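Local atomic coordinates of CRISPR-associated endonuclease Cas1 (Thermotoga maritima, PDB entry 4XTK), a protein that probably acts as a metal-dependent double-stranded DNA endonuclease in CRISPR adaptive immunity, pairing as a homodimer that joins a Cas2 homodimer. Residues L232-L237 / S303-E308; T203-I208 / L213-G218. All coordinates share one frame; numbering follows the deposited sequence.

Interaction 1 of 2, residues L232-L237 / S303-E308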
loop_
_atom_site.group_PDB
_atom_site.type_symbol
_atom_site.label_atom_id
_atom_site.label_comp_id
_atom_site.label_asym_id
_atom_site.label_seq_id
_atom_site.Cartn_x
_atom_site.Cartn_y
_atom_site.Cartn_z
ATOM N N LEU E 232 14.993 5.265 7.623
ATOM C CA LEU E 232 16.025 6.080 8.252
ATOM C C LEU E 232 16.544 5.434 9.546
ATOM O O LEU E 232 17.748 5.393 9.790
ATOM C CB LEU E 232 15.491 7.477 8.540
ATOM C CG LEU E 232 14.966 8.269 7.344
ATOM C CD1 LEU E 232 14.562 9.670 7.797
ATOM C CD2 LEU E 232 16.000 8.330 6.218
ATOM N N ASP E 233 15.628 4.923 10.363
ATOM C CA ASP E 233 15.989 4.229 11.597
ATOM C C ASP E 233 16.954 3.062 11.352
ATOM O O ASP E 233 18.038 2.992 11.939
ATOM C CB ASP E 233 14.729 3.710 12.295
ATOM C CG ASP E 233 14.052 4.761 13.148
ATOM O OD1 ASP E 233 14.390 5.957 13.019
ATOM O OD2 ASP E 233 13.169 4.384 13.945
ATOM N N ILE E 234 16.552 2.147 10.475
ATOM C CA ILE E 234 17.333 0.945 10.216
ATOM C C ILE E 234 18.680 1.269 9.547
ATOM O O ILE E 234 19.707 0.676 9.887
ATOM C CB ILE E 234 16.519 -0.051 9.351
ATOM C CG1 ILE E 234 15.224 -0.423 10.072
ATOM C CG2 ILE E 234 17.312 -1.316 9.067
ATOM C CD1 ILE E 234 15.451 -1.105 11.415
ATOM N N ALA E 235 18.679 2.230 8.625
ATOM C CA ALA E 235 19.904 2.649 7.940
ATOM C C ALA E 235 21.012 3.089 8.903
ATOM O O ALA E 235 22.192 3.028 8.563
ATOM C CB ALA E 235 19.602 3.771 6.961
ATOM N N GLU E 236 20.635 3.532 10.099
ATOM C CA GLU E 236 21.619 3.985 11.080
ATOM C C GLU E 236 22.606 2.879 11.448
ATOM O O GLU E 236 23.749 3.148 11.810
ATOM C CB GLU E 236 20.927 4.506 12.345
ATOM C CG GLU E 236 19.987 5.691 12.133
ATOM C CD GLU E 236 20.702 7.014 11.864
ATOM O OE1 GLU E 236 21.903 7.002 11.523
ATOM O OE2 GLU E 236 20.050 8.077 11.999
ATOM N N LEU E 237 22.160 1.635 11.339
ATOM C CA LEU E 237 22.991 0.496 11.696
ATOM C C LEU E 237 24.046 0.207 10.639
ATOM O O LEU E 237 25.124 -0.301 10.945
ATOM C CB LEU E 237 22.129 -0.752 11.899
ATOM C CG LEU E 237 21.445 -0.972 13.251
ATOM C CD1 LEU E 237 20.369 0.069 13.515
ATOM C CD2 LEU E 237 20.868 -2.378 13.318
ATOM N N SER E 303 21.442 -9.157 3.249
ATOM C CA SER E 303 20.803 -10.111 4.139
ATOM C C SER E 303 20.798 -9.584 5.565
ATOM O O SER E 303 19.827 -9.778 6.291
ATOM C CB SER E 303 21.494 -11.470 4.069
ATOM O OG SER E 303 21.136 -12.143 2.874
ATOM N N LEU E 304 21.877 -8.910 5.957
ATOM C CA LEU E 304 21.960 -8.318 7.289
ATOM C C LEU E 304 20.844 -7.303 7.514
ATOM O O LEU E 304 20.249 -7.253 8.596
ATOM C CB LEU E 304 23.320 -7.651 7.510
ATOM C CG LEU E 304 24.459 -8.536 8.025
ATOM C CD1 LEU E 304 25.646 -7.680 8.424
ATOM C CD2 LEU E 304 24.007 -9.401 9.191
ATOM N N ILE E 305 20.569 -6.497 6.494
ATOM C CA ILE E 305 19.491 -5.517 6.573
ATOM C C ILE E 305 18.161 -6.262 6.650
ATOM O O ILE E 305 17.304 -5.943 7.474
ATOM C CB ILE E 305 19.501 -4.555 5.369
ATOM C CG1 ILE E 305 20.842 -3.822 5.291
ATOM C CG2 ILE E 305 18.365 -3.549 5.467
ATOM C CD1 ILE E 305 21.014 -2.996 4.035
ATOM N N LYS E 306 18.013 -7.271 5.799
ATOM C CA LYS E 306 16.834 -8.121 5.803
ATOM C C LYS E 306 16.593 -8.702 7.193
ATOM O O LYS E 306 15.467 -8.702 7.690
ATOM C CB LYS E 306 16.983 -9.258 4.783
ATOM C CG LYS E 306 16.683 -8.884 3.337
ATOM C CD LYS E 306 16.980 -10.065 2.417
ATOM C CE LYS E 306 17.063 -9.663 0.949
ATOM N NZ LYS E 306 16.315 -10.606 0.066
ATOM N N MET E 307 17.666 -9.189 7.812
ATOM C CA MET E 307 17.580 -9.850 9.109
ATOM C C MET E 307 17.145 -8.886 10.205
ATOM O O MET E 307 16.359 -9.245 11.084
ATOM C CB MET E 307 18.919 -10.483 9.477
ATOM C CG MET E 307 19.262 -11.728 8.678
ATOM S SD MET E 307 20.847 -12.433 9.171
ATOM C CE MET E 307 20.702 -12.311 10.955
ATOM N N GLU E 308 17.657 -7.662 10.144
ATOM C CA GLU E 308 17.324 -6.642 11.129
ATOM C C GLU E 308 15.848 -6.270 11.036
ATOM O O GLU E 308 15.185 -6.035 12.051
ATOM C CB GLU E 308 18.202 -5.403 10.938
ATOM C CG GLU E 308 18.144 -4.428 12.096
ATOM C CD GLU E 308 18.649 -5.033 13.393
ATOM O OE1 GLU E 308 19.526 -5.924 13.339
ATOM O OE2 GLU E 308 18.175 -4.608 14.469
#

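Interaction 2 of 2, residues T203-I208 / L213-G218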
loop_
_atom_site.group_PDB
_atom_site.type_symbol
_atom_site.label_atom_id
_atom_site.label_comp_id
_atom_site.label_asym_id
_atom_site.label_seq_id
_atom_site.Cartn_x
_atom_site.Cartn_y
_atom_site.Cartn_z
ATOM N N THR E 203 17.704 1.742 -0.316
ATOM C CA THR E 203 17.894 0.306 -0.260
ATOM C C THR E 203 17.074 -0.291 0.864
ATOM O O THR E 203 16.338 -1.261 0.655
ATOM C CB THR E 203 19.364 -0.061 -0.067
ATOM O OG1 THR E 203 20.114 0.386 -1.203
ATOM C CG2 THR E 203 19.520 -1.565 0.083
ATOM N N VAL E 204 17.197 0.295 2.052
ATOM C CA VAL E 204 16.426 -0.162 3.200
ATOM C C VAL E 204 14.933 -0.069 2.905
ATOM O O VAL E 204 14.167 -0.979 3.242
ATOM C CB VAL E 204 16.745 0.650 4.462
ATOM C CG1 VAL E 204 15.944 0.113 5.644
ATOM C CG2 VAL E 204 18.237 0.607 4.758
ATOM N N LEU E 205 14.536 1.021 2.249
ATOM C CA LEU E 205 13.136 1.244 1.889
ATOM C C LEU E 205 12.559 0.138 1.006
ATOM O O LEU E 205 11.464 -0.368 1.264
ATOM C CB LEU E 205 12.972 2.587 1.182
ATOM C CG LEU E 205 11.533 2.924 0.796
ATOM C CD1 LEU E 205 10.626 2.844 2.018
ATOM C CD2 LEU E 205 11.445 4.295 0.148
ATOM N N SER E 206 13.291 -0.237 -0.038
ATOM C CA SER E 206 12.790 -1.252 -0.949
ATOM C C SER E 206 12.708 -2.601 -0.234
ATOM O O SER E 206 11.818 -3.404 -0.512
ATOM C CB SER E 206 13.662 -1.351 -2.211
ATOM O OG SER E 206 14.950 -1.861 -1.923
ATOM N N LEU E 207 13.624 -2.839 0.700
ATOM C CA LEU E 207 13.615 -4.091 1.446
ATOM C C LEU E 207 12.450 -4.145 2.438
ATOM O O LEU E 207 11.894 -5.216 2.690
ATOM C CB LEU E 207 14.950 -4.300 2.167
ATOM C CG LEU E 207 16.122 -4.649 1.238
ATOM C CD1 LEU E 207 17.399 -4.891 2.024
ATOM C CD2 LEU E 207 15.805 -5.852 0.334
ATOM N N ILE E 208 12.080 -2.992 2.992
ATOM C CA ILE E 208 10.936 -2.920 3.890
ATOM C C ILE E 208 9.654 -3.268 3.124
ATOM O O ILE E 208 8.789 -3.986 3.627
ATOM C CB ILE E 208 10.808 -1.526 4.545
ATOM C CG1 ILE E 208 11.961 -1.280 5.530
ATOM C CG2 ILE E 208 9.477 -1.396 5.284
ATOM C CD1 ILE E 208 11.979 0.139 6.123
ATOM N N LEU E 213 6.261 -4.886 7.282
ATOM C CA LEU E 213 6.400 -3.586 7.939
ATOM C C LEU E 213 5.917 -2.453 7.051
ATOM O O LEU E 213 5.988 -2.540 5.830
ATOM C CB LEU E 213 7.854 -3.341 8.342
ATOM C CG LEU E 213 8.444 -4.250 9.423
ATOM C CD1 LEU E 213 9.966 -4.333 9.290
ATOM C CD2 LEU E 213 8.054 -3.743 10.804
ATOM N N ASP E 214 5.402 -1.397 7.671
ATOM C CA ASP E 214 5.144 -0.156 6.953
ATOM C C ASP E 214 6.253 0.852 7.247
ATOM O O ASP E 214 6.548 1.147 8.413
ATOM C CB ASP E 214 3.785 0.434 7.317
ATOM C CG ASP E 214 3.400 1.598 6.418
ATOM O OD1 ASP E 214 3.970 2.696 6.585
ATOM O OD2 ASP E 214 2.529 1.417 5.541
ATOM N N PRO E 215 6.871 1.377 6.182
ATOM C CA PRO E 215 8.006 2.309 6.207
ATOM C C PRO E 215 7.656 3.707 6.723
ATOM O O PRO E 215 8.565 4.467 7.053
ATOM C CB PRO E 215 8.428 2.372 4.740
ATOM C CG PRO E 215 7.170 2.130 3.995
ATOM C CD PRO E 215 6.398 1.133 4.808
ATOM N N ARG E 216 6.369 4.040 6.789
ATOM C CA ARG E 216 5.961 5.396 7.165
ATOM C C ARG E 216 5.966 5.647 8.668
ATOM O O ARG E 216 5.854 6.786 9.102
ATOM C CB ARG E 216 4.582 5.709 6.594
ATOM C CG ARG E 216 4.631 5.886 5.097
ATOM C CD ARG E 216 3.265 5.861 4.471
ATOM N NE ARG E 216 2.603 4.576 4.640
ATOM C CZ ARG E 216 1.516 4.223 3.967
ATOM N NH1 ARG E 216 0.997 5.059 3.074
ATOM N NH2 ARG E 216 0.952 3.042 4.174
ATOM N N ILE E 217 6.114 4.593 9.460
ATOM C CA ILE E 217 6.225 4.768 10.899
ATOM C C ILE E 217 7.602 4.360 11.397
ATOM O O ILE E 217 7.956 3.192 11.341
ATOM C CB ILE E 217 5.147 3.959 11.659
ATOM C CG1 ILE E 217 3.748 4.433 11.264
ATOM C CG2 ILE E 217 5.342 4.083 13.151
ATOM C CD1 ILE E 217 2.639 3.649 11.916
ATOM N N GLY E 218 8.374 5.335 11.872
ATOM C CA GLY E 218 9.652 5.081 12.517
ATOM C C GLY E 218 9.616 5.263 14.032
ATOM O O GLY E 218 8.566 5.555 14.604
#

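Interaction 1 of 2, residues L232-L237 / S303-E308
Leu237 sets one methyl, CD2, squarely above the carboxylate plane of Glu308, and the two side chains meet at about a right angle. The methyl lies 3.5 Å from Glu308 CD and nearly as close to each oxygen, with Leu237 CD2 3.8 Å from Glu308 OE1 and 3.7 Å from Glu308 OE2, so it rests over the middle of the flat group and favours neither oxygen. Two torsions bring the acid there: CG of Glu308 leaves anti to the backbone N (chi1 -167°), and the chain then bends at chi2 (62°), folding the carboxylate back against the leucine. The contact is van der Waals in kind, with no hydrogen bond between the segments.

One turn earlier on the same helix, Ile234 continues the interface, its CB directed at the partner helix. Its end methyl CD1 meets the aliphatic part of the glutamate, 4.3 Å from Glu308 CG, while its branch methyl approaches Ile305 on the partner helix methyl to methyl, Ile234 CG2 standing 4.4 Å from Ile305 CG2. Both approaches are looser than that of the leucine. The axes of 232-237 and 303-308 approach to 10.5 Å, with 129° between their N-to-C directions. Phe238, next along helix 230-252, touches both Ile305 and Glu308 and extends the apolar patch.

Asp233 and Glu236 turn to other partners. Asp233 OD1 is hydrogen-bonded to ND1 of His221, which would orient that imidazole, and Glu236 forms a salt bridge with Arg159. His221 and Glu236 are probably manganese ligands, as in related Cas1 proteins; the contact belongs to the helical domain of Cas1, in which helix 301-316 packs against helix 230-252, the carrier of the probable ligand Glu236.

Interaction 2 of 2, residues T203-I208 / L213-G218
Ile208, in the last turn of helix 188-208, lodges its CG2 methyl against the returning chain between Leu213 and Pro215. Ile208 CG2, anti to the backbone N, faces that chain, 3.7 Å from Leu213 O and 3.9 Å from Pro215 N. The same methyl reaches side-chain carbons of both residues: Ile208 CG2 is 4.0 Å from Leu213 CB and 3.9 Å from Pro215 CB. One turn back, Leu205 CD1 comes to the CB-CG edge of the proline ring, 3.5 Å from Pro215 CB. Ile208 CG2 thus lies over the face of the Pro215 ring and Leu205 CD1 at its edge, and Phe228 touches both Leu205 and Pro215.

Beyond the helix end, Asp214 to Ile217 make a type I beta turn whose first residue also forms an Asx turn, Asp214 OD1 accepting from the backbone N of Arg216. This polar side contributes almost nothing to the packing on the helix, since the CB atoms of Asp214 and Arg216 both point away from it. Arg216 instead grips the aspartate side-on, NE to OD1 and NH2 to OD2, with the NE bond almost straight and within the guanidinium plane; Arg216 NH2 and Asp214 OD2 are 2.6 Å apart. Arg216 NH2 also forms a salt bridge with Asp214 of the second subunit, where Ile93 and Leu94 of that subunit pack on Arg216 and Ile217.

Interactions 1 and 2 have centres 10 Å apart and touch directly in the helical domain. Helix 188-208, which carries one side of interaction 2, packs against both helices of interaction 1: Val204 CG1 is 3.8 Å from Ile234 CB, and Leu207 CD1 is 3.8 Å from Ile305 CG2. The loop that follows it closes interaction 2 before leading through His221 into helix 230-252. Interaction 1 is the nearer to the presumed manganese site, holding Glu236 itself, with the Leu237 side chain about 7 Å from that of Glu155. In interaction 2 the Ile208 side chain is about 11 Å from that of His221, while the Asp214-Ile217 turn meets the second subunit through Arg216 and Ile217.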